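Local coordinates for odorant binding protein (AGAP007287-PA) (Anopheles gambiae, PDB 3PM2), which binds a range of hydrophobic odorants and is thought to aid their capture and transport through the fluid around olfactory sensory dendrites, at residues 76-79 and 80-84; 87-90 and 91-94; 94-97 and 98-102; 135-138 and 139-143; 147-151 and 152-156. All coordinates share one frame; numbering follows the deposited sequence.

Contact 1: residues 76-79 and 80-84; sequences ALTK and LYLDS. Unlike the reference sequence in segment 80-84: D83 (reference Ala).
The amide of L82 gives its hydrogen to T78 O at 2.9 Å with an N-H...O angle of 169°, a nearly straight i to i+4 bond. Its neighbours repeat it: L80 N to A76 O, Y81 N to L77 O and D83 N to K79 O, the last the most bent of the four at 149°. Over this ladder two pairs of side chains, each one turn apart, run side by side. In the first, L77 has CG anti to its own amide nitrogen (chi1 174°), beside the carbonyl carbon, and the branch reaches forward to Y81. There CD2 lies 3.6 Å from Y81 CD2, against the edge of the ring and near its plane. These contacts belong to helix 74-85 of the mainly helical odorant-binding-protein fold, and the L77-Y81 ridge faces inward, where it packs on helix 133-147 and helix 92-109. In the second pair, T78 CG2 comes within 4.2 Å of L82 CD1, a looser apolar contact, while the hydroxyl T78 OG1 is hydrogen-bonded back to R74 O. L82 also lays its CG 3.5 Å from T78 O. Near the end of the helix, S84 OG donates to Y81 O at 2.6 Å, in the carbonyl plane and on a lone pair, and it is also hydrogen-bonded to F23 N.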
loop_
_atom_site.group_PDB
_atom_site.type_symbol
_atom_site.label_atom_id
_atom_site.label_comp_id
_atom_site.label_asym_id
_atom_site.label_seq_id
_atom_site.Cartn_x
_atom_site.Cartn_y
_atom_site.Cartn_z
ATOM N N ALA A 76 12.193 -5.008 10.870
ATOM C CA ALA A 76 10.967 -4.995 11.653
ATOM C C ALA A 76 9.736 -5.197 10.771
ATOM O O ALA A 76 8.817 -5.903 11.185
ATOM C CB ALA A 76 10.856 -3.704 12.443
ATOM N N LEU A 77 9.717 -4.602 9.544
ATOM C CA LEU A 77 8.587 -4.782 8.633
ATOM C C LEU A 77 8.452 -6.258 8.244
ATOM O O LEU A 77 7.338 -6.784 8.211
ATOM C CB LEU A 77 8.741 -3.894 7.378
ATOM C CG LEU A 77 7.690 -4.106 6.279
ATOM C CD1 LEU A 77 7.360 -2.806 5.622
ATOM C CD2 LEU A 77 8.201 -5.088 5.220
ATOM N N THR A 78 9.586 -6.922 7.927
ATOM C CA THR A 78 9.601 -8.342 7.538
ATOM C C THR A 78 9.069 -9.193 8.681
ATOM O O THR A 78 8.258 -10.069 8.434
ATOM C CB THR A 78 11.003 -8.748 7.058
ATOM O OG1 THR A 78 11.373 -7.878 5.982
ATOM C CG2 THR A 78 11.092 -10.216 6.595
ATOM N N LYS A 79 9.525 -8.934 9.930
ATOM C CA LYS A 79 9.055 -9.626 11.134
ATOM C C LYS A 79 7.521 -9.540 11.280
ATOM O O LYS A 79 6.864 -10.565 11.532
ATOM C CB LYS A 79 9.759 -9.074 12.384
ATOM C CG LYS A 79 9.591 -9.958 13.615
ATOM C CD LYS A 79 10.527 -9.556 14.752
ATOM C CE LYS A 79 10.216 -10.262 16.056
ATOM N NZ LYS A 79 9.806 -9.319 17.137
ATOM N N LEU A 80 6.949 -8.339 11.073
ATOM C CA LEU A 80 5.495 -8.136 11.157
ATOM C C LEU A 80 4.732 -8.886 10.087
ATOM O O LEU A 80 3.749 -9.546 10.412
ATOM C CB LEU A 80 5.105 -6.655 11.152
ATOM C CG LEU A 80 5.410 -5.885 12.421
ATOM C CD1 LEU A 80 5.152 -4.408 12.213
ATOM C CD2 LEU A 80 4.608 -6.427 13.617
ATOM N N TYR A 81 5.161 -8.771 8.797
ATOM C CA TYR A 81 4.493 -9.516 7.729
ATOM C C TYR A 81 4.585 -11.012 7.970
ATOM O O TYR A 81 3.558 -11.684 7.940
ATOM C CB TYR A 81 5.088 -9.173 6.367
ATOM C CG TYR A 81 4.399 -8.021 5.688
ATOM C CD1 TYR A 81 3.072 -8.115 5.285
ATOM C CD2 TYR A 81 5.091 -6.846 5.401
ATOM C CE1 TYR A 81 2.430 -7.043 4.667
ATOM C CE2 TYR A 81 4.462 -5.768 4.801
ATOM C CZ TYR A 81 3.137 -5.875 4.415
ATOM O OH TYR A 81 2.547 -4.788 3.813
ATOM N N LEU A 82 5.796 -11.525 8.326
ATOM C CA LEU A 82 5.973 -12.948 8.618
ATOM C C LEU A 82 5.137 -13.425 9.793
ATOM O O LEU A 82 4.659 -14.568 9.765
ATOM C CB LEU A 82 7.443 -13.367 8.785
ATOM C CG LEU A 82 8.307 -13.418 7.512
ATOM C CD1 LEU A 82 9.691 -13.954 7.843
ATOM C CD2 LEU A 82 7.673 -14.290 6.431
ATOM N N ASP A 83 4.937 -12.579 10.801
ATOM C CA ASP A 83 4.033 -12.905 11.902
ATOM C C ASP A 83 2.642 -13.221 11.406
ATOM O O ASP A 83 2.094 -14.177 11.785
ATOM C CB ASP A 83 3.909 -11.821 12.977
ATOM C CG ASP A 83 3.015 -12.268 14.221
ATOM O OD1 ASP A 83 3.421 -13.174 14.982
ATOM O OD2 ASP A 83 1.933 -11.680 14.482
ATOM N N SER A 84 2.086 -12.391 10.532
ATOM C CA SER A 84 0.740 -12.640 9.998
ATOM C C SER A 84 0.633 -13.953 9.191
ATOM O O SER A 84 -0.451 -14.537 9.139
ATOM C CB SER A 84 0.251 -11.460 9.166
ATOM O OG SER A 84 0.935 -11.378 7.926
#

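Contact 2: residues 87-90 and 91-94; sequences SMAP and EWNK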
loop_
_atom_site.group_PDB
_atom_site.type_symbol
_atom_site.label_atom_id
_atom_site.label_comp_id
_atom_site.label_asym_id
_atom_site.label_seq_id
_atom_site.Cartn_x
_atom_site.Cartn_y
_atom_site.Cartn_z
ATOM N N SER A 87 0.095 -18.644 10.602
ATOM C CA SER A 87 -1.066 -19.535 10.602
ATOM C C SER A 87 -1.775 -19.566 9.244
ATOM O O SER A 87 -2.852 -20.165 9.106
ATOM C CB SER A 87 -2.012 -19.207 11.752
ATOM O OG SER A 87 -1.364 -19.416 12.996
ATOM N N MET A 88 -1.140 -18.961 8.225
ATOM C CA MET A 88 -1.643 -18.952 6.863
ATOM C C MET A 88 -1.105 -20.139 6.061
ATOM O O MET A 88 -0.258 -20.876 6.576
ATOM C CB MET A 88 -1.291 -17.630 6.186
ATOM C CG MET A 88 -1.971 -16.445 6.818
ATOM S SD MET A 88 -1.594 -14.902 5.940
ATOM C CE MET A 88 -2.637 -15.073 4.516
ATOM N N ALA A 89 -1.583 -20.322 4.793
ATOM C CA ALA A 89 -1.104 -21.381 3.894
ATOM C C ALA A 89 0.437 -21.236 3.739
ATOM O O ALA A 89 0.931 -20.102 3.733
ATOM C CB ALA A 89 -1.786 -21.259 2.542
ATOM N N PRO A 90 1.203 -22.355 3.669
ATOM C CA PRO A 90 2.678 -22.246 3.650
ATOM C C PRO A 90 3.268 -21.518 2.458
ATOM O O PRO A 90 4.410 -21.054 2.534
ATOM C CB PRO A 90 3.158 -23.696 3.746
ATOM C CG PRO A 90 2.001 -24.520 3.293
ATOM C CD PRO A 90 0.769 -23.768 3.705
ATOM N N GLU A 91 2.493 -21.388 1.376
ATOM C CA GLU A 91 2.896 -20.643 0.174
ATOM C C GLU A 91 3.223 -19.176 0.491
ATOM O O GLU A 91 4.064 -18.575 -0.175
ATOM C CB GLU A 91 1.782 -20.658 -0.872
ATOM C CG GLU A 91 1.538 -22.024 -1.500
ATOM C CD GLU A 91 0.666 -23.000 -0.733
ATOM O OE1 GLU A 91 0.325 -22.732 0.440
ATOM O OE2 GLU A 91 0.375 -24.076 -1.295
ATOM N N TRP A 92 2.553 -18.607 1.496
ATOM C CA TRP A 92 2.727 -17.203 1.871
ATOM C C TRP A 92 4.097 -16.770 2.375
ATOM O O TRP A 92 4.450 -15.610 2.177
ATOM C CB TRP A 92 1.607 -16.735 2.785
ATOM C CG TRP A 92 0.276 -16.619 2.088
ATOM C CD1 TRP A 92 -0.824 -17.398 2.301
ATOM C CD2 TRP A 92 -0.106 -15.649 1.091
ATOM N NE1 TRP A 92 -1.871 -16.973 1.509
ATOM C CE2 TRP A 92 -1.447 -15.927 0.728
ATOM C CE3 TRP A 92 0.582 -14.628 0.407
ATOM C CZ2 TRP A 92 -2.141 -15.173 -0.224
ATOM C CZ3 TRP A 92 -0.115 -13.866 -0.537
ATOM C CH2 TRP A 92 -1.453 -14.151 -0.855
ATOM N N ASN A 93 4.894 -17.688 2.961
ATOM C CA ASN A 93 6.238 -17.352 3.450
ATOM C C ASN A 93 7.110 -16.777 2.331
ATOM O O ASN A 93 7.555 -15.627 2.442
ATOM C CB ASN A 93 6.918 -18.560 4.107
ATOM C CG ASN A 93 8.250 -18.216 4.707
ATOM O OD1 ASN A 93 9.305 -18.415 4.095
ATOM N ND2 ASN A 93 8.222 -17.640 5.891
ATOM N N LYS A 94 7.314 -17.570 1.247
ATOM C CA LYS A 94 8.117 -17.179 0.086
ATOM C C LYS A 94 7.500 -16.031 -0.685
ATOM O O LYS A 94 8.237 -15.156 -1.129
ATOM C CB LYS A 94 8.368 -18.363 -0.868
ATOM C CG LYS A 94 9.635 -18.209 -1.711
ATOM C CD LYS A 94 10.894 -18.590 -0.918
ATOM C CE LYS A 94 11.922 -17.485 -0.930
ATOM N NZ LYS A 94 12.861 -17.595 0.219
HETATM O O HOH W 1 6.546 -20.401 1.169
#
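A beta turn with P90 and E91 at its corners carries the chain from A89 to W92, closed by W92 N donating to A89 O at 3.1 Å (159° at the hydrogen). The turn leads into helix 92-109, and a second, weak bond follows from N93 N to P90 O. The side chains of M88 and W92 make a Met-aromatic contact. The methyl does the touching: M88 CE sits 3.8 Å from the centroid of the five-membered ring, 18° off its normal, a CH-pi approach over one face. M88 SD is farther, 4.8 Å from the same centroid, so the sulfur stands above the ring without pressing on it. The bend at the thioether (chi3 76°) turns the methyl down to the ring. A89 CB touches the indole more lightly, at CD1.

E91 folds back at chi2, and its carboxylate lies beside the P90 ring with OE1 3.3 Å from A89 CB and 3.5 Å from P90 CD. These are van der Waals contacts; the charge is met by K152, whose NZ forms a salt bridge with E91 OE2. Near P90, one water donates to P90 O at 2.6 Å and accepts from K94 N at 2.9 Å.

Contact 3: residues 94-97 and 98-102; sequences KITL and DAIDG
The carboxylate of D98 turns one face to the backbone of K94: the carbonyl oxygen K94 O stands over that face, 3.2 Å from D98 CG and almost on the normal to the group. The aliphatic part of the K94 side chain lies on the same side of the carboxylate plane but displaced from its centre, K94 CE reaching D98 OD1 at 3.6 Å and K94 CG keeping 4.0 Å from it. Bends at chi2 (80°) and chi3 (-126°) keep the lysine chain on that side, CE above the OD1 end. Its ammonium does not close on the acid: K94 NZ stays 4.8 Å from D98 OD1, so the opposite charges may attract through space, but the geometry does not make a salt bridge.

Beneath these groups the amides bond back by four residues, D98 N to K94 O at 2.9 Å, then A99 N to I95 O, I100 N to T96 O and D101 N to L97 O. On the inner side, T96 CG2 meets I100 CD1 at 4.0 Å, the two side chains crossing at a slant, and A99 CB rests 3.3 Å from I95 O. T96 OG1 is hydrogen-bonded to W92 O one turn earlier, while the carboxylate of D101 is salt-bridged to R74 of helix 74-85. The pattern is that of an amphipathic alpha-helix: K94 and D98 lie on the exposed side, while T96 and I100 pack against helices 74-85 and 133-147, and A99 against 133-147, in the odorant-binding-protein fold.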
loop_
_atom_site.group_PDB
_atom_site.type_symbol
_atom_site.label_atom_id
_atom_site.label_comp_id
_atom_site.label_asym_id
_atom_site.label_seq_id
_atom_site.Cartn_x
_atom_site.Cartn_y
_atom_site.Cartn_z
ATOM N N LYS A 94 7.314 -17.570 1.247
ATOM C CA LYS A 94 8.117 -17.179 0.086
ATOM C C LYS A 94 7.500 -16.031 -0.685
ATOM O O LYS A 94 8.237 -15.156 -1.129
ATOM C CB LYS A 94 8.368 -18.363 -0.868
ATOM C CG LYS A 94 9.635 -18.209 -1.711
ATOM C CD LYS A 94 10.894 -18.590 -0.918
ATOM C CE LYS A 94 11.922 -17.485 -0.930
ATOM N NZ LYS A 94 12.861 -17.595 0.219
ATOM N N ILE A 95 6.167 -16.044 -0.880
ATOM C CA ILE A 95 5.478 -14.979 -1.606
ATOM C C ILE A 95 5.742 -13.650 -0.893
ATOM O O ILE A 95 6.127 -12.687 -1.542
ATOM C CB ILE A 95 3.963 -15.265 -1.739
ATOM C CG1 ILE A 95 3.702 -16.517 -2.624
ATOM C CG2 ILE A 95 3.247 -14.034 -2.286
ATOM C CD1 ILE A 95 2.174 -16.917 -2.730
ATOM N N THR A 96 5.625 -13.648 0.447
ATOM C CA THR A 96 5.850 -12.461 1.289
ATOM C C THR A 96 7.285 -11.989 1.222
ATOM O O THR A 96 7.516 -10.812 0.935
ATOM C CB THR A 96 5.321 -12.686 2.717
ATOM O OG1 THR A 96 3.928 -12.976 2.645
ATOM C CG2 THR A 96 5.523 -11.473 3.622
ATOM N N LEU A 97 8.259 -12.903 1.420
ATOM C CA LEU A 97 9.680 -12.537 1.329
ATOM C C LEU A 97 10.037 -11.962 -0.061
ATOM O O LEU A 97 10.692 -10.928 -0.129
ATOM C CB LEU A 97 10.579 -13.723 1.687
ATOM C CG LEU A 97 10.551 -14.168 3.150
ATOM C CD1 LEU A 97 11.149 -15.567 3.295
ATOM C CD2 LEU A 97 11.325 -13.191 4.048
ATOM N N ASP A 98 9.534 -12.589 -1.154
ATOM C CA ASP A 98 9.759 -12.108 -2.514
ATOM C C ASP A 98 9.122 -10.723 -2.715
ATOM O O ASP A 98 9.749 -9.853 -3.323
ATOM C CB ASP A 98 9.210 -13.100 -3.564
ATOM C CG ASP A 98 9.988 -14.413 -3.737
ATOM O OD1 ASP A 98 10.986 -14.627 -2.998
ATOM O OD2 ASP A 98 9.591 -15.230 -4.608
ATOM N N ALA A 99 7.890 -10.523 -2.190
ATOM C CA ALA A 99 7.169 -9.247 -2.309
ATOM C C ALA A 99 7.958 -8.107 -1.633
ATOM O O ALA A 99 8.132 -7.062 -2.246
ATOM C CB ALA A 99 5.792 -9.373 -1.687
ATOM N N ILE A 100 8.505 -8.353 -0.429
ATOM C CA ILE A 100 9.307 -7.366 0.310
ATOM C C ILE A 100 10.572 -7.006 -0.476
ATOM O O ILE A 100 10.882 -5.823 -0.630
ATOM C CB ILE A 100 9.613 -7.837 1.757
ATOM C CG1 ILE A 100 8.331 -7.975 2.598
ATOM C CG2 ILE A 100 10.622 -6.880 2.443
ATOM C CD1 ILE A 100 8.509 -8.779 3.892
ATOM N N ASP A 101 11.264 -8.016 -1.005
ATOM C CA ASP A 101 12.484 -7.798 -1.784
ATOM C C ASP A 101 12.192 -6.932 -3.019
ATOM O O ASP A 101 12.903 -5.964 -3.269
ATOM C CB ASP A 101 13.118 -9.136 -2.184
ATOM C CG ASP A 101 14.578 -9.001 -2.532
ATOM O OD1 ASP A 101 15.353 -8.480 -1.676
ATOM O OD2 ASP A 101 14.955 -9.394 -3.658
ATOM N N GLY A 102 11.141 -7.276 -3.750
ATOM C CA GLY A 102 10.760 -6.555 -4.963
ATOM C C GLY A 102 10.330 -5.124 -4.715
ATOM O O GLY A 102 10.631 -4.246 -5.530
#

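Contact 4: residues 135-138 and 139-143; sequences GTIL and ACMGM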
loop_
_atom_site.group_PDB
_atom_site.type_symbol
_atom_site.label_atom_id
_atom_site.label_comp_id
_atom_site.label_asym_id
_atom_site.label_seq_id
_atom_site.Cartn_x
_atom_site.Cartn_y
_atom_site.Cartn_z
ATOM N N GLY A 135 4.173 5.040 1.588
ATOM C CA GLY A 135 3.193 4.679 0.569
ATOM C C GLY A 135 3.809 3.838 -0.540
ATOM O O GLY A 135 3.173 2.908 -1.034
ATOM N N THR A 136 5.047 4.158 -0.939
ATOM C CA THR A 136 5.736 3.385 -2.000
ATOM C C THR A 136 5.789 1.910 -1.586
ATOM O O THR A 136 5.392 1.044 -2.363
ATOM C CB THR A 136 7.135 3.950 -2.238
ATOM O OG1 THR A 136 6.999 5.336 -2.585
ATOM C CG2 THR A 136 7.879 3.208 -3.332
ATOM N N ILE A 137 6.228 1.641 -0.348
ATOM C CA ILE A 137 6.349 0.271 0.162
ATOM C C ILE A 137 5.005 -0.384 0.358
ATOM O O ILE A 137 4.771 -1.508 -0.144
ATOM C CB ILE A 137 7.239 0.206 1.452
ATOM C CG1 ILE A 137 8.694 0.728 1.184
ATOM C CG2 ILE A 137 7.278 -1.222 2.054
ATOM C CD1 ILE A 137 9.545 -0.137 0.188
ATOM N N LEU A 138 4.113 0.296 1.099
ATOM C CA LEU A 138 2.821 -0.266 1.455
ATOM C C LEU A 138 1.911 -0.550 0.258
ATOM O O LEU A 138 1.274 -1.620 0.205
ATOM C CB LEU A 138 2.119 0.604 2.529
ATOM C CG LEU A 138 0.877 -0.004 3.198
ATOM C CD1 LEU A 138 1.230 -1.286 3.993
ATOM C CD2 LEU A 138 0.198 1.033 4.131
ATOM N N ALA A 139 1.852 0.399 -0.700
ATOM C CA ALA A 139 1.063 0.248 -1.921
ATOM C C ALA A 139 1.525 -0.978 -2.692
ATOM O O ALA A 139 0.702 -1.809 -3.072
ATOM C CB ALA A 139 1.194 1.488 -2.806
ATOM N N CYS A 140 2.842 -1.100 -2.895
ATOM C CA CYS A 140 3.475 -2.202 -3.598
ATOM C C CYS A 140 3.209 -3.528 -2.864
ATOM O O CYS A 140 2.873 -4.527 -3.509
ATOM C CB CYS A 140 4.967 -1.930 -3.744
ATOM S SG CYS A 140 5.888 -3.272 -4.515
ATOM N N MET A 141 3.341 -3.543 -1.534
ATOM C CA MET A 141 3.099 -4.775 -0.777
ATOM C C MET A 141 1.689 -5.304 -0.982
ATOM O O MET A 141 1.501 -6.480 -1.314
ATOM C CB MET A 141 3.421 -4.613 0.707
ATOM C CG MET A 141 4.908 -4.701 1.026
ATOM S SD MET A 141 5.772 -6.191 0.454
ATOM C CE MET A 141 4.882 -7.469 1.417
ATOM N N GLY A 142 0.705 -4.448 -0.773
ATOM C CA GLY A 142 -0.681 -4.852 -0.924
ATOM C C GLY A 142 -1.013 -5.358 -2.313
ATOM O O GLY A 142 -1.669 -6.402 -2.453
ATOM N N MET A 143 -0.570 -4.627 -3.352
ATOM C CA MET A 143 -0.884 -5.027 -4.738
ATOM C C MET A 143 -0.204 -6.338 -5.100
ATOM O O MET A 143 -0.833 -7.188 -5.720
ATOM C CB MET A 143 -0.483 -3.923 -5.739
ATOM C CG MET A 143 -1.309 -2.651 -5.547
ATOM S SD MET A 143 -0.838 -1.314 -6.706
ATOM C CE MET A 143 0.700 -0.943 -6.196
#
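I137 O accepts the amide of M141 at 2.8 Å, and the same oxygen also has M141 CG 3.4 Å away, so backbone and side chain of the methionine both press on it. The bond belongs to helix 133-147, an alpha-helix that runs through the middle of the odorant-binding-protein fold. A139 N donates to G135 O at 2.9 Å and G142 N to L138 O almost straight, whereas the bond from C140 N to T136 O, at 3.4 Å, is weak. Packing is tight at G135, whose carbonyl oxygen lies 3.0 Å from A139 CB. C140 CB is likewise close to T136 O, at 3.3 Å.

Side chains one turn apart meet lightly, the nearest apolar pair being I137 CG2 and M141 CG at 4.3 Å. M141 is bent at both chi2 (-55°) and chi3 (-63°), which leads its thioether away from I137 and toward A99 and I100 of helix 92-109. I137 and L138 pack on helices 74-85 and 55-63. T136 and C140 both touch M106 of helix 92-109, and T136 OG1 is hydrogen-bonded to P132 O. With SG anti to the amide nitrogen (chi1 177°), C140 joins the same helix 92-109 through a disulfide to C103 SG.

Contact 5: residues 147-151 and 152-156; sequences AECPA and KLFTV
From C149 CB outward, the first contact is with the ring of F154: CB lies 4.0 Å from F154 CD1, at the ring edge and close to its plane. Beyond it, with chi1 at -172° directing the sulfur along the side of its own carbonyl carbon, SG comes 3.6 Å from L153 O and 3.8 Å from L153 CB. The same sulfur is 5.4 Å from the F154 centroid and 88° off the ring normal, an edge-on sulfur-aromatic contact. SG itself is bonded to C19 SG in a disulfide, which joins this loop to the N-terminal part of the chain. The loop, between helix 133-147 and helix 158-167, is tightened by a short 3-10 turn. L153 N donates to P150 O at 2.8 Å and F154 N to A151 O at 3.1 Å, the i to i+3 spacing of a 3-10 turn. Across the turn the P150 ring and the L153 side chain meet at a slant, P150 CG 3.8 Å from L153 CD1. Outside the turn, the F154 ring stacks edge-to-face with F146. K152 points elsewhere: beyond a CG set between amide nitrogen and carbonyl carbon, its chain runs extended toward E91, while K152 CG keeps 4.1 Å from P150 CB.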
loop_
_atom_site.group_PDB
_atom_site.type_symbol
_atom_site.label_atom_id
_atom_site.label_comp_id
_atom_site.label_asym_id
_atom_site.label_seq_id
_atom_site.Cartn_x
_atom_site.Cartn_y
_atom_site.Cartn_z
ATOM N N ALA A 147 -2.007 -10.057 -6.013
ATOM C CA ALA A 147 -1.720 -10.606 -7.354
ATOM C C ALA A 147 -1.058 -11.992 -7.315
ATOM O O ALA A 147 -1.249 -12.802 -8.224
ATOM C CB ALA A 147 -0.827 -9.636 -8.122
ATOM N N GLU A 148 -0.290 -12.271 -6.258
ATOM C CA GLU A 148 0.426 -13.538 -6.104
ATOM C C GLU A 148 -0.419 -14.631 -5.445
ATOM O O GLU A 148 0.024 -15.777 -5.321
ATOM C CB GLU A 148 1.722 -13.328 -5.310
ATOM C CG GLU A 148 2.784 -12.515 -6.024
ATOM C CD GLU A 148 3.403 -13.145 -7.247
ATOM O OE1 GLU A 148 3.144 -14.338 -7.518
ATOM O OE2 GLU A 148 4.144 -12.428 -7.950
ATOM N N CYS A 149 -1.617 -14.280 -5.008
ATOM C CA CYS A 149 -2.516 -15.241 -4.368
ATOM C C CYS A 149 -2.668 -16.543 -5.192
ATOM O O CYS A 149 -3.039 -16.460 -6.360
ATOM C CB CYS A 149 -3.874 -14.610 -4.086
ATOM S SG CYS A 149 -4.968 -15.658 -3.083
ATOM N N PRO A 150 -2.343 -17.730 -4.629
ATOM C CA PRO A 150 -2.560 -18.994 -5.382
ATOM C C PRO A 150 -4.026 -19.124 -5.805
ATOM O O PRO A 150 -4.906 -18.779 -5.023
ATOM C CB PRO A 150 -2.223 -20.084 -4.352
ATOM C CG PRO A 150 -1.317 -19.394 -3.347
ATOM C CD PRO A 150 -1.855 -17.999 -3.258
ATOM N N ALA A 151 -4.297 -19.630 -7.026
ATOM C CA ALA A 151 -5.673 -19.773 -7.545
ATOM C C ALA A 151 -6.553 -20.573 -6.560
ATOM O O ALA A 151 -7.713 -20.238 -6.384
ATOM C CB ALA A 151 -5.660 -20.467 -8.895
ATOM N N LYS A 152 -5.962 -21.543 -5.848
ATOM C CA LYS A 152 -6.689 -22.382 -4.878
ATOM C C LYS A 152 -7.210 -21.565 -3.673
ATOM O O LYS A 152 -8.096 -22.040 -2.966
ATOM C CB LYS A 152 -5.863 -23.613 -4.437
ATOM C CG LYS A 152 -4.610 -23.309 -3.616
ATOM C CD LYS A 152 -3.948 -24.573 -3.094
ATOM C CE LYS A 152 -2.862 -24.248 -2.090
ATOM N NZ LYS A 152 -2.150 -25.462 -1.609
ATOM N N LEU A 153 -6.626 -20.357 -3.433
ATOM C CA LEU A 153 -6.971 -19.458 -2.325
ATOM C C LEU A 153 -7.690 -18.201 -2.786
ATOM O O LEU A 153 -7.991 -17.332 -1.965
ATOM C CB LEU A 153 -5.692 -19.090 -1.519
ATOM C CG LEU A 153 -5.009 -20.273 -0.821
ATOM C CD1 LEU A 153 -3.632 -19.901 -0.351
ATOM C CD2 LEU A 153 -5.856 -20.800 0.335
ATOM N N PHE A 154 -7.970 -18.107 -4.089
ATOM C CA PHE A 154 -8.579 -16.930 -4.695
ATOM C C PHE A 154 -9.991 -17.238 -5.117
ATOM O O PHE A 154 -10.232 -18.250 -5.783
ATOM C CB PHE A 154 -7.750 -16.454 -5.905
ATOM C CG PHE A 154 -8.063 -15.044 -6.367
ATOM C CD1 PHE A 154 -7.355 -13.957 -5.868
ATOM C CD2 PHE A 154 -9.036 -14.811 -7.333
ATOM C CE1 PHE A 154 -7.649 -12.656 -6.296
ATOM C CE2 PHE A 154 -9.315 -13.511 -7.777
ATOM C CZ PHE A 154 -8.626 -12.444 -7.246
ATOM N N THR A 155 -10.921 -16.331 -4.800
ATOM C CA THR A 155 -12.331 -16.525 -5.172
ATOM C C THR A 155 -12.463 -16.165 -6.663
ATOM O O THR A 155 -12.268 -15.008 -7.030
ATOM C CB THR A 155 -13.233 -15.670 -4.259
ATOM O OG1 THR A 155 -12.972 -15.987 -2.889
ATOM C CG2 THR A 155 -14.707 -15.848 -4.552
ATOM N N VAL A 156 -12.740 -17.166 -7.511
ATOM C CA VAL A 156 -12.839 -16.981 -8.956
ATOM C C VAL A 156 -14.257 -16.598 -9.356
ATOM O O VAL A 156 -15.081 -17.456 -9.658
ATOM C CB VAL A 156 -12.250 -18.186 -9.744
ATOM C CG1 VAL A 156 -12.300 -17.958 -11.256
ATOM C CG2 VAL A 156 -10.819 -18.489 -9.292
#

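In the fold
Contacts 1, 3 and 4 lie on three helices that pack against one another. Contact 3 packs on contact 1 through T96 CG2 and Y81 CB, 3.6 Å apart, and on contact 4 through M141 SD, 3.6 Å from I100 N. Contacts 1 and 4 also meet directly, Y81 OH lying 3.2 Å from M141 CB. Contact 2 begins the helix that contact 3 continues, sharing K94. Contact 5 reaches back to contact 2 by a salt bridge, E91 OE2 to K152 NZ at 2.9 Å, and by W92 packing on C149 and L153. The centre of contact 4 is about 3 Å from the centre of the chain; those of contacts 2 and 5 are about 20 and 19 Å from it.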